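Local coordinates for brain-specific angiogenesis inhibitor 1-associated protein 2-like protein 2 (Mus musculus, PDB 3OK8) that binds phosphoinositides and induces planar or gently curved membrane structures, its I-BAR (IMD) domain being the part described here, at residues A[32-35]-A[36-40]; A[96-100]-A[101-105]; A[107-110]-A[111-114]. All blocks are in the same frame, centred on the assembly; numbering follows the deposited sequence. Where two conformers were deposited one is given.

All three interactions are local contacts along long helices of one three-helix bundle. Interaction 1 lies on helix 5-66, interactions 2 and 3 on helix 71-147. Interactions 1 and 2 are partly buried and meet between their helices, where Leu40 packs on Leu103 and Tyr39 on Phe98. Both also reach the second subunit. Interaction 3 is a surface contact, and no other chain of the assembly touches it. Interaction 1 joins a regular helical turn to waters, interaction 2 combines a wide turn with aromatic packing, and interaction 3 is a kinked turn with exposed Lys111 and Leu112. Its inner side is tied by the Asp113-Arg185 salt bridge and by Thr110 and Met114 packing on helix 5-66.

Interaction 1: A[32-35]-A[36-40]; sequences LVYL and GNNYL
Gly36 N donates to Leu32 O at 2.7 Å, the shortest backbone bond of this turn. A water donates to both Tyr34 O and Asn38 OD1, so it ties the backbone of one residue to the side chain of the other. It lies 2.6 Å from OD1 of Asn38 and sits over one face of the Tyr34 ring, offset toward its rim. A second water is 2.6 Å from Tyr34 OH and also accepts a weak bond from Asn38 ND2. OD1 has a further partner, as Arg41 NH2 bonds to it.

Other backbone bonds continue the turn. Tyr39 N donates to Leu35 O at 3.0 Å. Asn37 N bonds to Val33 O at 3.1 Å and makes a second, weak bond to Tyr34 O. Asn38 N donates to Tyr34 O over 3.3 Å, nearly straight at 168°.

The packing is lighter. With CG anti to its backbone N (chi1 176°), Tyr34 carries its ring past Asn38, whose ND2 lies over one face, 4.1 Å from CE2. The ring and amide planes are 60° apart. Val33 and Asn37 run alongside each other, with CG1 3.8 Å from ND2.

Leu32, Leu35 and Tyr39 pack respectively on Ile57, Val52 and Ala50 of the second subunit. Val33 instead meets Met106 of helix 71-147. This is a regular alpha-helical turn with i to i+4 bonding. It lies on helix 5-66 of the three-helix bundle, with one side against helix 71-147 and another against the second subunit of the antiparallel I-BAR dimer.

Interaction 2: A[96-100]-A[101-105]; sequences QTFHG and DLLQH
Phe98 and Leu103 are linked through both backbone and side chain. Leu103 N donates to Phe98 O over 3.0 Å, and Gln104 N donates to His99 O over 2.9 Å. Both bonds span five residues, which makes this a pi-type turn in the helix. Just before it, Asp101 N keeps the ordinary alpha-helical bond to Thr97 O, at 2.9 Å, while Leu102 N reaches that O weakly.

Two CH-pi contacts follow. Leu103 CD2 stands 3.9 Å from the centroid of the Phe98 ring, only 9° off the ring normal. Gln104 CG lies over one face of His99, offset toward the rim, 4.1 Å from the ring centroid. His99 has CG anti to its backbone N (chi1 166°), which brings the ring across the Gln104 chain, a face toward CG; the ring and amide planes are 84° apart. Without the imidazole, as with an alanine here, Gln104 CG would probably lose the ring face it rests on and its chain would be freer to turn.

Apolar packing completes the turn: Phe98 CE2 touches Leu103 CD1 at 3.8 Å and Leu102 CD2 at 4.0 Å.

Phe98 and Leu102 also touch Leu196 of helix 153-217 and Tyr53 of the second subunit, edge-to-face for Phe98. His99 packs on Leu40 of helix 5-66.

Interaction 3: A[107-110]-A[111-114]; sequences EKNT and KLDM
Leu112 folds back over the turn that holds Lys108 and Asn109, because its CG lies anti to its carbonyl carbon and beside its own backbone N (chi1 -85°). The branch then points toward the preceding turn. CD1 comes 3.9 Å from Lys108 O, and CB rests 3.3 Å from Asn109 O. Asp113 and Met114 do the opposite. Each has CG anti to the backbone N, at -173° and 173°, so the side chain swings away from residues 107-110 and only its CB stays near. Met114 CB is 3.5 Å from Thr110 O, and Asp113 CB is 3.6 Å from Asn109 O.

Two backbone bonds cross the contact. Asp113 N donates to Asn109 O over 2.8 Å. Met114 N donates to Thr110 O over 3.0 Å. Thr110 O is gripped twice, since Asn26 ND2 of helix 5-66 also bonds to it. The N atoms of Lys111 and Leu112 lack the usual i to i+4 bond, which kinks the helix here. The regular bonding resumes at Asp113.

Side-chain packing within the contact is slight. Lys111 and Leu112 are exposed.

The inner side chains are held by other helices. Asp113 OD2 forms a salt bridge with Arg185 NE on helix 153-217. Thr110 packs on Leu29 and Glu30 of helix 5-66, and Met114 packs on Met22 and Asn26. This is a kinked helical turn at the surface of the three-helix bundle of an I-BAR domain, with one side turned to the other two helices.

Interaction 1: A[32-35]-A[36-40]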
loop_
_atom_site.group_PDB
_atom_site.type_symbol
_atom_site.label_atom_id
_atom_site.label_comp_id
_atom_site.label_asym_id
_atom_site.label_seq_id
_atom_site.Cartn_x
_atom_site.Cartn_y
_atom_site.Cartn_z
ATOM N N LEU A 32 -12.256 -14.442 8.027
ATOM C CA LEU A 32 -10.927 -13.931 7.664
ATOM C C LEU A 32 -10.535 -14.307 6.240
ATOM O O LEU A 32 -9.809 -13.562 5.583
ATOM C CB LEU A 32 -9.855 -14.391 8.663
ATOM C CG LEU A 32 -9.310 -13.364 9.662
ATOM C CD1 LEU A 32 -10.305 -12.251 9.924
ATOM C CD2 LEU A 32 -8.875 -14.043 10.959
ATOM N N VAL A 33 -11.016 -15.441 5.740
ATOM C CA VAL A 33 -10.749 -15.767 4.337
ATOM C C VAL A 33 -11.590 -14.889 3.405
ATOM O O VAL A 33 -11.176 -14.549 2.304
ATOM C CB VAL A 33 -10.991 -17.248 3.999
ATOM C CG1 VAL A 33 -11.080 -17.430 2.480
ATOM C CG2 VAL A 33 -9.868 -18.100 4.552
ATOM N N TYR A 34 -12.781 -14.526 3.855
ATOM C CA TYR A 34 -13.624 -13.622 3.097
ATOM C C TYR A 34 -12.989 -12.230 3.073
ATOM O O TYR A 34 -12.681 -11.691 2.006
ATOM C CB TYR A 34 -15.010 -13.572 3.730
ATOM C CG TYR A 34 -15.964 -12.597 3.089
ATOM C CD1 TYR A 34 -16.519 -12.859 1.838
ATOM C CD2 TYR A 34 -16.335 -11.424 3.743
ATOM C CE1 TYR A 34 -17.408 -11.969 1.248
ATOM C CE2 TYR A 34 -17.230 -10.525 3.157
ATOM C CZ TYR A 34 -17.756 -10.810 1.915
ATOM O OH TYR A 34 -18.640 -9.936 1.341
ATOM N N LEU A 35 -12.793 -11.655 4.256
ATOM C CA LEU A 35 -12.224 -10.327 4.368
ATOM C C LEU A 35 -10.834 -10.304 3.756
ATOM O O LEU A 35 -10.419 -9.303 3.177
ATOM C CB LEU A 35 -12.167 -9.904 5.833
ATOM C CG LEU A 35 -13.536 -9.729 6.474
ATOM C CD1 LEU A 35 -13.405 -9.474 7.966
ATOM C CD2 LEU A 35 -14.297 -8.599 5.766
ATOM N N GLY A 36 -10.118 -11.419 3.894
ATOM C CA GLY A 36 -8.783 -11.546 3.346
ATOM C C GLY A 36 -8.776 -11.451 1.828
ATOM O O GLY A 36 -7.898 -10.826 1.237
ATOM N N ASN A 37 -9.755 -12.064 1.176
ATOM C CA ASN A 37 -9.784 -12.017 -0.279
ATOM C C ASN A 37 -10.086 -10.608 -0.824
ATOM O O ASN A 37 -9.523 -10.193 -1.845
ATOM C CB ASN A 37 -10.720 -13.089 -0.826
ATOM C CG ASN A 37 -10.034 -14.439 -0.934
ATOM O OD1 ASN A 37 -8.830 -14.506 -1.183
ATOM N ND2 ASN A 37 -10.789 -15.517 -0.750
ATOM N N ASN A 38 -10.952 -9.886 -0.112
ATOM C CA ASN A 38 -11.237 -8.475 -0.360
ATOM C C ASN A 38 -9.974 -7.637 -0.252
ATOM O O ASN A 38 -9.728 -6.739 -1.058
ATOM C CB ASN A 38 -12.226 -7.945 0.676
ATOM C CG ASN A 38 -13.658 -8.372 0.409
ATOM O OD1 ASN A 38 -13.974 -9.010 -0.602
ATOM N ND2 ASN A 38 -14.541 -8.008 1.326
ATOM N N TYR A 39 -9.195 -7.926 0.780
ATOM C CA TYR A 39 -7.900 -7.292 1.002
ATOM C C TYR A 39 -6.964 -7.463 -0.214
ATOM O O TYR A 39 -6.341 -6.505 -0.680
ATOM C CB TYR A 39 -7.280 -7.915 2.247
ATOM C CG TYR A 39 -6.237 -7.091 2.961
ATOM C CD1 TYR A 39 -5.643 -5.989 2.364
ATOM C CD2 TYR A 39 -5.819 -7.446 4.236
ATOM C CE1 TYR A 39 -4.679 -5.251 3.035
ATOM C CE2 TYR A 39 -4.856 -6.723 4.906
ATOM C CZ TYR A 39 -4.284 -5.631 4.305
ATOM O OH TYR A 39 -3.324 -4.922 5.003
ATOM N N LEU A 40 -6.864 -8.686 -0.727
ATOM C CA LEU A 40 -6.030 -8.959 -1.895
ATOM C C LEU A 40 -6.502 -8.164 -3.101
ATOM O O LEU A 40 -5.699 -7.552 -3.801
ATOM C CB LEU A 40 -6.056 -10.443 -2.261
ATOM C CG LEU A 40 -5.236 -11.397 -1.406
ATOM C CD1 LEU A 40 -5.730 -12.828 -1.607
ATOM C CD2 LEU A 40 -3.771 -11.266 -1.754
HETATM O O HOH W 1 -17.646 -8.092 -0.133
HETATM O O HOH W 2 -14.241 -11.495 0.075
#

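Interaction 2: A[96-100]-A[101-105]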
loop_
_atom_site.group_PDB
_atom_site.type_symbol
_atom_site.label_atom_id
_atom_site.label_comp_id
_atom_site.label_asym_id
_atom_site.label_seq_id
_atom_site.Cartn_x
_atom_site.Cartn_y
_atom_site.Cartn_z
ATOM N N GLN A 96 1.770 -12.210 -2.050
ATOM C CA GLN A 96 1.650 -13.602 -2.458
ATOM C C GLN A 96 1.858 -14.551 -1.284
ATOM O O GLN A 96 1.313 -15.651 -1.273
ATOM C CB GLN A 96 2.600 -13.928 -3.608
ATOM C CG GLN A 96 2.077 -15.034 -4.522
ATOM C CD GLN A 96 0.663 -14.765 -5.059
ATOM O OE1 GLN A 96 -0.052 -15.699 -5.433
ATOM N NE2 GLN A 96 0.257 -13.490 -5.096
ATOM N N THR A 97 2.643 -14.119 -0.301
ATOM C CA THR A 97 2.773 -14.843 0.973
ATOM C C THR A 97 1.425 -14.870 1.699
ATOM O O THR A 97 0.961 -15.918 2.158
ATOM C CB THR A 97 3.831 -14.179 1.891
ATOM O OG1 THR A 97 5.132 -14.305 1.298
ATOM C CG2 THR A 97 3.849 -14.826 3.266
ATOM N N PHE A 98 0.814 -13.695 1.803
ATOM C CA PHE A 98 -0.527 -13.522 2.345
ATOM C C PHE A 98 -1.516 -14.473 1.679
ATOM O O PHE A 98 -2.285 -15.147 2.353
ATOM C CB PHE A 98 -0.959 -12.071 2.143
ATOM C CG PHE A 98 -2.227 -11.697 2.853
ATOM C CD1 PHE A 98 -3.060 -10.736 2.318
ATOM C CD2 PHE A 98 -2.586 -12.302 4.051
ATOM C CE1 PHE A 98 -4.234 -10.371 2.960
ATOM C CE2 PHE A 98 -3.758 -11.940 4.710
ATOM C CZ PHE A 98 -4.586 -10.969 4.161
ATOM N N HIS A 99 -1.479 -14.525 0.355
ATOM C CA HIS A 99 -2.359 -15.387 -0.428
ATOM C C HIS A 99 -2.028 -16.869 -0.250
ATOM O O HIS A 99 -2.822 -17.630 0.312
ATOM C CB HIS A 99 -2.273 -15.013 -1.918
ATOM C CG HIS A 99 -2.880 -16.030 -2.837
ATOM N ND1 HIS A 99 -4.241 -16.244 -2.922
ATOM C CD2 HIS A 99 -2.311 -16.890 -3.715
ATOM C CE1 HIS A 99 -4.484 -17.192 -3.810
ATOM N NE2 HIS A 99 -3.329 -17.600 -4.307
ATOM N N GLY A 100 -0.853 -17.265 -0.737
ATOM C CA GLY A 100 -0.435 -18.657 -0.769
ATOM C C GLY A 100 -0.240 -19.342 0.585
ATOM O O GLY A 100 -0.695 -20.474 0.778
ATOM N N ASP A 101 0.430 -18.658 1.514
ATOM C CA ASP A 101 0.812 -19.224 2.816
ATOM C C ASP A 101 -0.280 -19.142 3.874
ATOM O O ASP A 101 -0.290 -19.903 4.860
ATOM C CB ASP A 101 2.040 -18.490 3.364
ATOM C CG ASP A 101 3.344 -19.047 2.830
ATOM O OD1 ASP A 101 4.076 -18.293 2.163
ATOM O OD2 ASP A 101 3.639 -20.235 3.087
ATOM N N LEU A 102 -1.187 -18.196 3.693
ATOM C CA LEU A 102 -2.156 -17.930 4.734
ATOM C C LEU A 102 -3.580 -18.184 4.243
ATOM O O LEU A 102 -4.268 -19.058 4.768
ATOM C CB LEU A 102 -1.957 -16.505 5.244
ATOM C CG LEU A 102 -2.602 -16.047 6.545
ATOM C CD1 LEU A 102 -1.809 -14.902 7.120
ATOM C CD2 LEU A 102 -4.035 -15.638 6.331
ATOM N N LEU A 103 -3.996 -17.451 3.210
ATOM C CA LEU A 103 -5.368 -17.500 2.716
ATOM C C LEU A 103 -5.781 -18.816 2.037
ATOM O O LEU A 103 -6.925 -19.240 2.178
ATOM C CB LEU A 103 -5.644 -16.298 1.803
ATOM C CG LEU A 103 -6.279 -15.029 2.392
ATOM C CD1 LEU A 103 -5.997 -14.847 3.866
ATOM C CD2 LEU A 103 -5.841 -13.776 1.608
ATOM N N GLN A 104 -4.875 -19.462 1.306
ATOM C CA GLN A 104 -5.191 -20.766 0.713
ATOM C C GLN A 104 -5.159 -21.855 1.785
ATOM O O GLN A 104 -5.773 -22.924 1.651
ATOM C CB GLN A 104 -4.207 -21.125 -0.398
ATOM C CG GLN A 104 -4.392 -20.354 -1.690
ATOM C CD GLN A 104 -3.360 -20.745 -2.744
ATOM O OE1 GLN A 104 -3.130 -20.013 -3.699
ATOM N NE2 GLN A 104 -2.734 -21.904 -2.568
ATOM N N HIS A 105 -4.432 -21.577 2.858
ATOM C CA HIS A 105 -4.304 -22.542 3.936
ATOM C C HIS A 105 -5.612 -22.688 4.716
ATOM O O HIS A 105 -6.078 -23.804 4.971
ATOM C CB HIS A 105 -3.165 -22.138 4.872
ATOM C CG HIS A 105 -2.646 -23.268 5.701
ATOM N ND1 HIS A 105 -2.993 -23.439 7.024
ATOM C CD2 HIS A 105 -1.823 -24.297 5.390
ATOM C CE1 HIS A 105 -2.397 -24.520 7.496
ATOM N NE2 HIS A 105 -1.682 -25.058 6.525
#

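Interaction 3: A[107-110]-A[111-114]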
loop_
_atom_site.group_PDB
_atom_site.type_symbol
_atom_site.label_atom_id
_atom_site.label_comp_id
_atom_site.label_asym_id
_atom_site.label_seq_id
_atom_site.Cartn_x
_atom_site.Cartn_y
_atom_site.Cartn_z
ATOM N N GLU A 107 -8.851 -21.748 3.918
ATOM C CA GLU A 107 -9.981 -22.313 3.172
ATOM C C GLU A 107 -9.786 -23.801 2.845
ATOM O O GLU A 107 -10.753 -24.541 2.666
ATOM C CB GLU A 107 -10.288 -21.485 1.916
ATOM C CG GLU A 107 -9.067 -21.111 1.078
ATOM C CD GLU A 107 -8.670 -22.201 0.086
ATOM O OE1 GLU A 107 -9.363 -23.252 0.047
ATOM O OE2 GLU A 107 -7.671 -21.994 -0.658
ATOM N N LYS A 108 -8.532 -24.235 2.790
ATOM C CA LYS A 108 -8.210 -25.615 2.439
ATOM C C LYS A 108 -8.379 -26.549 3.632
ATOM O O LYS A 108 -8.616 -27.748 3.472
ATOM C CB LYS A 108 -6.771 -25.702 1.923
ATOM C CG LYS A 108 -6.594 -26.664 0.758
ATOM C CD LYS A 108 -5.197 -27.274 0.696
ATOM C CE LYS A 108 -5.234 -28.599 -0.062
ATOM N NZ LYS A 108 -6.096 -28.535 -1.286
ATOM N N ASN A 109 -8.263 -25.991 4.830
ATOM C CA ASN A 109 -8.226 -26.794 6.043
ATOM C C ASN A 109 -9.333 -26.457 7.041
ATOM O O ASN A 109 -9.626 -27.247 7.946
ATOM C CB ASN A 109 -6.848 -26.664 6.709
ATOM C CG ASN A 109 -5.728 -27.204 5.843
ATOM O OD1 ASN A 109 -4.936 -26.443 5.289
ATOM N ND2 ASN A 109 -5.656 -28.526 5.722
ATOM N N THR A 110 -9.951 -25.292 6.881
ATOM C CA THR A 110 -11.006 -24.863 7.806
ATOM C C THR A 110 -12.093 -25.913 8.095
ATOM O O THR A 110 -12.457 -26.091 9.247
ATOM C CB THR A 110 -11.626 -23.493 7.402
ATOM O OG1 THR A 110 -11.104 -22.473 8.258
ATOM C CG2 THR A 110 -13.111 -23.489 7.552
ATOM N N LYS A 111 -12.591 -26.606 7.068
ATOM C CA LYS A 111 -13.612 -27.640 7.277
ATOM C C LYS A 111 -12.983 -28.953 7.745
ATOM O O LYS A 111 -13.591 -29.714 8.491
ATOM C CB LYS A 111 -14.449 -27.837 6.010
ATOM C CG LYS A 111 -14.040 -29.015 5.143
ATOM C CD LYS A 111 -14.759 -30.276 5.588
ATOM C CE LYS A 111 -14.638 -31.377 4.557
ATOM N NZ LYS A 111 -15.397 -31.059 3.320
ATOM N N LEU A 112 -11.758 -29.205 7.304
ATOM C CA LEU A 112 -10.999 -30.364 7.758
ATOM C C LEU A 112 -10.744 -30.296 9.261
ATOM O O LEU A 112 -10.669 -31.316 9.935
ATOM C CB LEU A 112 -9.653 -30.446 7.033
ATOM C CG LEU A 112 -9.645 -31.130 5.666
ATOM C CD1 LEU A 112 -8.220 -31.211 5.115
ATOM C CD2 LEU A 112 -10.270 -32.522 5.782
ATOM N N ASP A 113 -10.606 -29.085 9.783
ATOM C CA ASP A 113 -10.363 -28.925 11.199
ATOM C C ASP A 113 -11.668 -28.744 11.970
ATOM O O ASP A 113 -11.722 -29.018 13.165
ATOM C CB ASP A 113 -9.405 -27.771 11.472
ATOM C CG ASP A 113 -9.006 -27.690 12.928
ATOM O OD1 ASP A 113 -7.966 -28.282 13.301
ATOM O OD2 ASP A 113 -9.752 -27.058 13.704
ATOM N N MET A 114 -12.719 -28.290 11.291
ATOM C CA MET A 114 -14.029 -28.281 11.911
ATOM C C MET A 114 -14.394 -29.725 12.262
ATOM O O MET A 114 -14.650 -30.040 13.420
ATOM C CB MET A 114 -15.084 -27.662 10.991
ATOM C CG MET A 114 -16.514 -27.784 11.537
ATOM S SD MET A 114 -16.898 -26.692 12.939
ATOM C CE MET A 114 -17.284 -25.168 12.071
#